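Local coordinates for protein alpha-rhamnosidase (Dictyoglomus thermophilum, PDB 6I60) that probably hydrolyses terminal, non-reducing alpha-L-rhamnose residues from alpha-L-rhamnosides, acting as a glycoside hydrolase, at residues A[107-112]-A[138-143]; A[45-50]-A[336-341]. All blocks are in the same frame, centred on the assembly; numbering follows the deposited sequence.

Interaction 1: residues A[107-112]-A[138-143]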
ATOM      1  N   LEU A 107     -16.518  23.115  -7.547  1.00 60.94           N
ATOM      2  CA  LEU A 107     -17.328  21.940  -7.817  1.00 68.90           C
ATOM      3  C   LEU A 107     -18.492  21.850  -6.834  1.00 67.08           C
ATOM      4  O   LEU A 107     -18.454  22.400  -5.730  1.00 66.68           O
ATOM      5  CB  LEU A 107     -16.474  20.674  -7.748  1.00 64.36           C
ATOM      6  CG  LEU A 107     -15.269  20.653  -8.690  1.00 62.04           C
ATOM      7  CD1 LEU A 107     -14.384  19.451  -8.400  1.00 62.72           C
ATOM      8  CD2 LEU A 107     -15.722  20.660 -10.144  1.00 54.44           C
ATOM      9  N   GLU A 108     -19.537  21.146  -7.254  1.00 62.94           N
ATOM     10  CA  GLU A 108     -20.765  21.028  -6.487  1.00 70.00           C
ATOM     11  C   GLU A 108     -21.102  19.562  -6.261  1.00 66.65           C
ATOM     12  O   GLU A 108     -20.709  18.702  -7.057  1.00 69.23           O
ATOM     13  CB  GLU A 108     -21.925  21.733  -7.206  1.00 79.56           C
ATOM     14  CG  GLU A 108     -21.974  23.233  -6.947  1.00 81.54           C
ATOM     15  CD  GLU A 108     -22.709  23.994  -8.032  1.00 88.95           C
ATOM     16  OE1 GLU A 108     -23.608  24.794  -7.694  1.00 92.64           O
ATOM     17  OE2 GLU A 108     -22.388  23.792  -9.222  1.00 93.11           O
ATOM     18  N   PRO A 109     -21.824  19.248  -5.187  1.00 64.28           N
ATOM     19  CA  PRO A 109     -22.059  17.839  -4.846  1.00 65.54           C
ATOM     20  C   PRO A 109     -22.963  17.139  -5.849  1.00 67.16           C
ATOM     21  O   PRO A 109     -23.848  17.744  -6.459  1.00 74.98           O
ATOM     22  CB  PRO A 109     -22.724  17.910  -3.465  1.00 67.01           C
ATOM     23  CG  PRO A 109     -22.461  19.293  -2.963  1.00 71.17           C
ATOM     24  CD  PRO A 109     -22.375  20.159  -4.171  1.00 68.64           C
ATOM     25  N   CYS A 110     -22.715  15.837  -6.015  1.00 66.49           N
ATOM     26  CA  CYS A 110     -23.547  14.928  -6.804  1.00 65.85           C
ATOM     27  C   CYS A 110     -23.575  15.276  -8.289  1.00 63.99           C
ATOM     28  O   CYS A 110     -24.426  14.772  -9.026  1.00 67.61           O
ATOM     29  CB  CYS A 110     -24.977  14.869  -6.254  1.00 62.96           C
ATOM     30  SG  CYS A 110     -25.065  14.511  -4.488  1.00 63.26           S
ATOM     31  N   LYS A 111     -22.659  16.117  -8.756  1.00 65.72           N
ATOM     32  CA  LYS A 111     -22.601  16.495 -10.160  1.00 68.30           C
ATOM     33  C   LYS A 111     -21.537  15.677 -10.880  1.00 63.29           C
ATOM     34  O   LYS A 111     -20.477  15.384 -10.319  1.00 66.41           O
ATOM     35  CB  LYS A 111     -22.314  17.990 -10.316  1.00 65.38           C
ATOM     36  CG  LYS A 111     -23.510  18.885 -10.017  1.00 74.69           C
ATOM     37  CD  LYS A 111     -23.751  19.887 -11.137  1.00 85.56           C
ATOM     38  CE  LYS A 111     -24.413  21.155 -10.615  1.00 88.83           C
ATOM     39  NZ  LYS A 111     -25.358  20.876  -9.497  1.00 80.09           N
ATOM     40  N   VAL A 112     -21.831  15.305 -12.123  1.00 53.33           N
ATOM     41  CA  VAL A 112     -20.896  14.584 -12.980  1.00 58.79           C
ATOM     42  C   VAL A 112     -20.250  15.584 -13.927  1.00 55.37           C
ATOM     43  O   VAL A 112     -20.946  16.385 -14.565  1.00 53.61           O
ATOM     44  CB  VAL A 112     -21.604  13.457 -13.755  1.00 55.62           C
ATOM     45  CG1 VAL A 112     -20.834  13.097 -15.022  1.00 49.73           C
ATOM     46  CG2 VAL A 112     -21.775  12.234 -12.872  1.00 65.64           C
ATOM     47  N   GLY A 138     -18.992  13.258  -4.936  1.00 61.86           N
ATOM     48  CA  GLY A 138     -19.801  12.590  -3.952  1.00 59.55           C
ATOM     49  C   GLY A 138     -20.693  13.579  -3.254  1.00 67.29           C
ATOM     50  O   GLY A 138     -21.257  14.445  -3.882  1.00 63.06           O
ATOM     51  N   LEU A 139     -20.770  13.500  -1.930  1.00 66.21           N
ATOM     52  CA  LEU A 139     -21.616  14.397  -1.157  1.00 60.94           C
ATOM     53  C   LEU A 139     -20.956  15.703  -0.890  1.00 68.75           C
ATOM     54  O   LEU A 139     -21.605  16.618  -0.467  1.00 73.87           O
ATOM     55  CB  LEU A 139     -22.045  13.785   0.151  1.00 55.58           C
ATOM     56  CG  LEU A 139     -23.263  12.906  -0.027  1.00 68.45           C
ATOM     57  CD1 LEU A 139     -24.147  12.978   1.179  1.00 71.31           C
ATOM     58  CD2 LEU A 139     -24.041  13.358  -1.224  1.00 62.20           C
ATOM     59  N   MET A 140     -19.654  15.743  -1.109  1.00 72.65           N
ATOM     60  CA  MET A 140     -18.830  16.901  -1.024  1.00 72.07           C
ATOM     61  C   MET A 140     -18.802  17.578   0.286  1.00 84.00           C
ATOM     62  O   MET A 140     -19.510  18.535   0.542  1.00 87.51           O
ATOM     63  CB  MET A 140     -19.163  17.891  -2.120  1.00 71.65           C
ATOM     64  CG  MET A 140     -18.706  17.439  -3.477  1.00 71.55           C
ATOM     65  SD  MET A 140     -17.241  18.333  -3.932  1.00 83.26           S
ATOM     66  CE  MET A 140     -17.823  19.986  -3.671  1.00 74.20           C
ATOM     67  N   ASN A 141     -17.875  17.099   1.082  1.00 88.94           N
ATOM     68  CA  ASN A 141     -17.625  17.642   2.374  1.00100.86           C
ATOM     69  C   ASN A 141     -18.898  17.805   3.200  1.00100.90           C
ATOM     70  O   ASN A 141     -19.258  18.917   3.540  1.00106.66           O
ATOM     71  CB  ASN A 141     -16.841  18.975   2.265  1.00103.60           C
ATOM     72  CG  ASN A 141     -15.626  18.898   1.325  1.00 98.04           C
ATOM     73  OD1 ASN A 141     -15.700  18.400   0.206  1.00 83.12           O
ATOM     74  ND2 ASN A 141     -14.507  19.439   1.783  1.00 94.16           N
ATOM     75  N   GLU A 142     -19.581  16.695   3.458  1.00 88.29           N
ATOM     76  CA  GLU A 142     -20.741  16.662   4.321  1.00 86.87           C
ATOM     77  C   GLU A 142     -21.771  17.747   4.044  1.00100.87           C
ATOM     78  O   GLU A 142     -22.334  18.343   4.967  1.00101.99           O
ATOM     79  CB  GLU A 142     -20.217  16.781   5.743  1.00 82.14           C
ATOM     80  CG  GLU A 142     -21.184  16.456   6.847  1.00 82.91           C
ATOM     81  CD  GLU A 142     -20.500  16.548   8.179  1.00 89.99           C
ATOM     82  OE1 GLU A 142     -19.474  15.881   8.345  1.00 77.62           O
ATOM     83  OE2 GLU A 142     -20.960  17.310   9.043  1.00 88.60           O
ATOM     84  N   GLU A 143     -22.019  17.980   2.761  1.00100.94           N
ATOM     85  CA  GLU A 143     -22.922  19.032   2.290  1.00 99.53           C
ATOM     86  C   GLU A 143     -24.357  18.674   2.669  1.00101.17           C
ATOM     87  O   GLU A 143     -25.142  18.168   1.864  1.00101.47           O
ATOM     88  CB  GLU A 143     -22.776  19.228   0.787  1.00 85.07           C
ATOM     89  CG  GLU A 143     -22.185  20.570   0.392  1.00 96.39           C
ATOM     90  CD  GLU A 143     -23.229  21.669   0.301  1.00101.86           C
ATOM     91  OE1 GLU A 143     -22.938  22.711  -0.322  1.00 89.20           O
ATOM     92  OE2 GLU A 143     -24.338  21.495   0.851  1.00101.05           O
TER

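Interaction 2: residues A[45-50]-A[336-341]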
ATOM      1  N   GLY A  45     -17.144   9.583  -6.738  1.00 56.91           N
ATOM      2  CA  GLY A  45     -17.163  10.043  -5.364  1.00 58.20           C
ATOM      3  C   GLY A  45     -16.031  10.981  -5.002  1.00 58.45           C
ATOM      4  O   GLY A  45     -15.510  10.932  -3.885  1.00 54.70           O
ATOM      5  N   VAL A  46     -15.649  11.845  -5.938  1.00 54.68           N
ATOM      6  CA  VAL A  46     -14.573  12.800  -5.695  1.00 53.29           C
ATOM      7  C   VAL A  46     -15.078  13.843  -4.703  1.00 59.08           C
ATOM      8  O   VAL A  46     -15.992  14.614  -5.009  1.00 58.04           O
ATOM      9  CB  VAL A  46     -14.093  13.449  -6.997  1.00 51.77           C
ATOM     10  CG1 VAL A  46     -12.758  14.140  -6.782  1.00 52.99           C
ATOM     11  CG2 VAL A  46     -13.984  12.406  -8.096  1.00 57.65           C
ATOM     12  N   ASP A  47     -14.492  13.863  -3.506  1.00 60.30           N
ATOM     13  CA  ASP A  47     -14.825  14.865  -2.505  1.00 54.84           C
ATOM     14  C   ASP A  47     -13.808  15.993  -2.431  1.00 60.34           C
ATOM     15  O   ASP A  47     -14.112  17.043  -1.854  1.00 72.91           O
ATOM     16  CB  ASP A  47     -14.963  14.215  -1.123  1.00 60.10           C
ATOM     17  CG  ASP A  47     -16.397  13.835  -0.799  1.00 66.62           C
ATOM     18  OD1 ASP A  47     -16.655  13.383   0.338  1.00 65.93           O
ATOM     19  OD2 ASP A  47     -17.267  13.988  -1.683  1.00 68.35           O
ATOM     20  N   LYS A  48     -12.620  15.803  -2.998  1.00 59.11           N
ATOM     21  CA  LYS A  48     -11.627  16.867  -3.056  1.00 61.61           C
ATOM     22  C   LYS A  48     -12.144  18.003  -3.930  1.00 59.38           C
ATOM     23  O   LYS A  48     -12.500  17.786  -5.093  1.00 56.79           O
ATOM     24  CB  LYS A  48     -10.307  16.326  -3.604  1.00 57.24           C
ATOM     25  CG  LYS A  48      -9.190  16.242  -2.581  1.00 53.28           C
ATOM     26  CD  LYS A  48      -7.828  16.205  -3.256  1.00 56.87           C
ATOM     27  CE  LYS A  48      -6.709  16.472  -2.260  1.00 67.64           C
ATOM     28  NZ  LYS A  48      -6.738  15.515  -1.117  1.00 70.56           N
ATOM     29  N   LYS A  49     -12.192  19.215  -3.369  1.00 61.61           N
ATOM     30  CA  LYS A  49     -12.642  20.367  -4.144  1.00 62.30           C
ATOM     31  C   LYS A  49     -11.689  20.674  -5.291  1.00 58.53           C
ATOM     32  O   LYS A  49     -12.113  21.192  -6.330  1.00 59.36           O
ATOM     33  CB  LYS A  49     -12.794  21.588  -3.237  1.00 57.24           C
ATOM     34  CG  LYS A  49     -13.767  21.388  -2.087  1.00 67.29           C
ATOM     35  CD  LYS A  49     -15.165  21.858  -2.453  1.00 69.29           C
ATOM     36  CE  LYS A  49     -16.146  21.616  -1.316  1.00 76.16           C
ATOM     37  NZ  LYS A  49     -15.873  22.486  -0.137  1.00 80.00           N
ATOM     38  N   ASN A  50     -10.402  20.358  -5.126  1.00 57.94           N
ATOM     39  CA  ASN A  50      -9.391  20.532  -6.166  1.00 66.23           C
ATOM     40  C   ASN A  50      -8.727  19.182  -6.418  1.00 62.05           C
ATOM     41  O   ASN A  50      -7.625  18.918  -5.915  1.00 66.30           O
ATOM     42  CB  ASN A  50      -8.362  21.587  -5.769  1.00 69.56           C
ATOM     43  CG  ASN A  50      -8.999  22.911  -5.402  1.00 62.66           C
ATOM     44  OD1 ASN A  50      -9.646  23.037  -4.363  1.00 60.31           O
ATOM     45  ND2 ASN A  50      -8.820  23.909  -6.259  1.00 63.65           N
ATOM     46  N   LYS A 336     -15.394  13.664  10.645  1.00 61.21           N
ATOM     47  CA  LYS A 336     -15.926  14.219   9.408  1.00 65.06           C
ATOM     48  C   LYS A 336     -16.021  13.130   8.350  1.00 57.33           C
ATOM     49  O   LYS A 336     -15.098  12.329   8.173  1.00 55.55           O
ATOM     50  CB  LYS A 336     -15.043  15.366   8.913  1.00 60.44           C
ATOM     51  CG  LYS A 336     -14.732  16.416   9.969  1.00 64.84           C
ATOM     52  CD  LYS A 336     -15.831  17.462  10.058  1.00 64.26           C
ATOM     53  CE  LYS A 336     -16.147  17.807  11.504  1.00 62.72           C
ATOM     54  NZ  LYS A 336     -16.831  16.685  12.207  1.00 66.59           N
ATOM     55  N   LEU A 337     -17.148  13.097   7.646  1.00 54.40           N
ATOM     56  CA  LEU A 337     -17.418  12.055   6.663  1.00 57.67           C
ATOM     57  C   LEU A 337     -16.872  12.501   5.311  1.00 59.65           C
ATOM     58  O   LEU A 337     -17.406  13.424   4.689  1.00 59.82           O
ATOM     59  CB  LEU A 337     -18.910  11.747   6.600  1.00 48.85           C
ATOM     60  CG  LEU A 337     -19.416  10.910   7.781  1.00 54.87           C
ATOM     61  CD1 LEU A 337     -19.882  11.795   8.930  1.00 59.81           C
ATOM     62  CD2 LEU A 337     -20.521   9.957   7.353  1.00 58.97           C
ATOM     63  N   TYR A 338     -15.807  11.842   4.863  1.00 65.14           N
ATOM     64  CA  TYR A 338     -15.101  12.170   3.633  1.00 64.30           C
ATOM     65  C   TYR A 338     -15.140  10.976   2.687  1.00 62.17           C
ATOM     66  O   TYR A 338     -15.453   9.850   3.080  1.00 59.34           O
ATOM     67  CB  TYR A 338     -13.651  12.569   3.934  1.00 62.10           C
ATOM     68  CG  TYR A 338     -12.993  13.429   2.880  1.00 68.53           C
ATOM     69  CD1 TYR A 338     -13.425  14.727   2.642  1.00 73.25           C
ATOM     70  CD2 TYR A 338     -11.924  12.947   2.133  1.00 72.22           C
ATOM     71  CE1 TYR A 338     -12.818  15.520   1.684  1.00 73.68           C
ATOM     72  CE2 TYR A 338     -11.310  13.732   1.173  1.00 70.71           C
ATOM     73  CZ  TYR A 338     -11.761  15.016   0.953  1.00 69.05           C
ATOM     74  OH  TYR A 338     -11.154  15.799   0.000  1.00 70.03           O
ATOM     75  N   SER A 339     -14.812  11.231   1.422  1.00 60.14           N
ATOM     76  CA  SER A 339     -14.769  10.191   0.395  1.00 58.91           C
ATOM     77  C   SER A 339     -13.439  10.297  -0.343  1.00 58.69           C
ATOM     78  O   SER A 339     -13.293  11.104  -1.266  1.00 55.16           O
ATOM     79  CB  SER A 339     -15.944  10.315  -0.569  1.00 62.12           C
ATOM     80  OG  SER A 339     -15.913   9.280  -1.537  1.00 61.98           O
ATOM     81  N   GLU A 340     -12.473   9.478   0.063  1.00 57.26           N
ATOM     82  CA  GLU A 340     -11.168   9.449  -0.578  1.00 57.86           C
ATOM     83  C   GLU A 340     -11.170   8.441  -1.719  1.00 58.78           C
ATOM     84  O   GLU A 340     -11.809   7.388  -1.632  1.00 52.14           O
ATOM     85  CB  GLU A 340     -10.075   9.098   0.432  1.00 59.11           C
ATOM     86  CG  GLU A 340      -9.888  10.131   1.531  1.00 56.65           C
ATOM     87  CD  GLU A 340      -8.454  10.216   2.008  1.00 57.45           C
ATOM     88  OE1 GLU A 340      -8.229  10.182   3.237  1.00 59.99           O
ATOM     89  OE2 GLU A 340      -7.549  10.317   1.152  1.00 60.65           O
ATOM     90  N   ILE A 341     -10.457   8.773  -2.789  1.00 58.41           N
ATOM     91  CA  ILE A 341     -10.323   7.902  -3.950  1.00 49.88           C
ATOM     92  C   ILE A 341      -9.034   7.110  -3.763  1.00 50.96           C
ATOM     93  O   ILE A 341      -7.931   7.638  -3.928  1.00 53.92           O
ATOM     94  CB  ILE A 341     -10.323   8.691  -5.260  1.00 48.70           C
ATOM     95  CG1 ILE A 341     -11.447   9.731  -5.258  1.00 44.59           C
ATOM     96  CG2 ILE A 341     -10.470   7.746  -6.443  1.00 50.25           C
ATOM     97  CD1 ILE A 341     -12.823   9.148  -5.474  1.00 33.76           C
TER

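Interaction 1: residues A[107-112]-A[138-143]
Pro109 and Met140 form the packed heart of this contact between two loops of the N-terminal immunoglobulin-like domain, the first leading into strand 112-120 and the second leaving strand 133-137. The side chains cross at about a right angle. Met140 CB lies 3.7 Å from Pro109 CG, and Met140 CG reaches Pro109 CA at 3.6 Å. With its CG beside the backbone N (chi1 -72°) and further bends at chi2 and chi3, the methionine chain folds back along the first loop, so that CE ends against Leu107, 4.3 Å from CB of that residue. Next to this apolar patch, Cys110 N donates to Gly138 O at 2.9 Å. The donor lies nearly in line with the carbonyl, but the hydrogen bond is bent at the hydrogen, 143°. Glu108 to Lys111 make a type II turn with Pro109 and Cys110 at its corners, and Thr137 OG1 lies within hydrogen-bonding reach of both the Glu108 and the Lys111 carbonyl, with one proton to share between them, tying the turn to the strand that precedes Gly138. At the cysteine end SG meets Leu139 CD2 at 3.6 Å; both side chains also touch Tyr195 of strand 189-199, and a triethylene glycol molecule, probably from the crystallisation liquor, lies about 4 Å from the cysteine side chain.

The solvent side is thinner: Glu143 alone lays its aliphatic part across the proline ring, CG to Pro109 CG 3.6 Å. Glu143 and Glu108 are both exposed, and the first bond of the Glu108 side chain leads away from the second loop. Across the two segments, then, adhesion rests on hydrocarbon and sulfur surfaces plus a single backbone hydrogen bond, with no salt bridge; the acidic residues at the margin add only methylenes or a marginal backbone touch, and shape matters here more than charge.

Interaction 2: residues A[45-50]-A[336-341]
Tyr338 turns one face of its ring to Asp47, whose CB sits 4.0 Å from the ring centroid and 20° off the normal, a CH-pi contact offset toward the rim. Two beta-sheet domains meet here through their edge strands: 44-46 borders the immunoglobulin-like sheet and 336-338 borders the five-stranded sheet of the rhamnosidase N-terminal domain. The touching segments run 96° apart and join through side chains and loop backbone. With CG anti to the backbone N (chi1 -157°), the tyrosine swings alongside the other segment, bringing OH against CA and CG of Lys48, whose chain crosses it obliquely. Glu340 CG lies at the ring's edge, in plane, while Glu340 OE1 makes a salt bridge to Arg226 and a hydrogen bond to Asn532, on helix 524-535. With an alanine here in place of Tyr338, Asp47 CB would probably lose its aromatic cover, and a gap would open beside the Lys48 chain.

Beyond CB the aspartate turns polar. Asp47 is buried, and its OD1 is hydrogen-bonded to the Tyr229 hydroxyl from the neighbouring strand 226-233. Farther along, Ile341 CD1 packs 3.6 Å from Gly45 O and, more loosely, 4.3 Å from Val46 CG2. That same carbonyl is gripped by a serine: Ser339 OG, anti to its own backbone N, donates to Gly45 O at 2.9 Å, in the carbonyl plane and on a lone pair.

Interactions 1 and 2 lie side by side, their centres about 8 Å apart, and they touch at their border. Asp47 OD2, the carboxylate oxygen not bonded to Tyr229, probably accepts a hydrogen bond from Met140 N at 3.0 Å, and Gly138 N probably donates to Val46 O at 3.3 Å. The Tyr229 hydroxyl also bonds to Leu139 N, so one tyrosine of the rhamnosidase N-terminal domain serves both contacts. Lys49 packs on Met140 as well. Interaction 1 joins loops within the immunoglobulin-like domain, whereas interaction 2 fixes that domain to its neighbour. The 2-(2-ethoxyethoxy)ethanol pocket of Tyr656, Glu659 and Leu660 includes no residue of either contact.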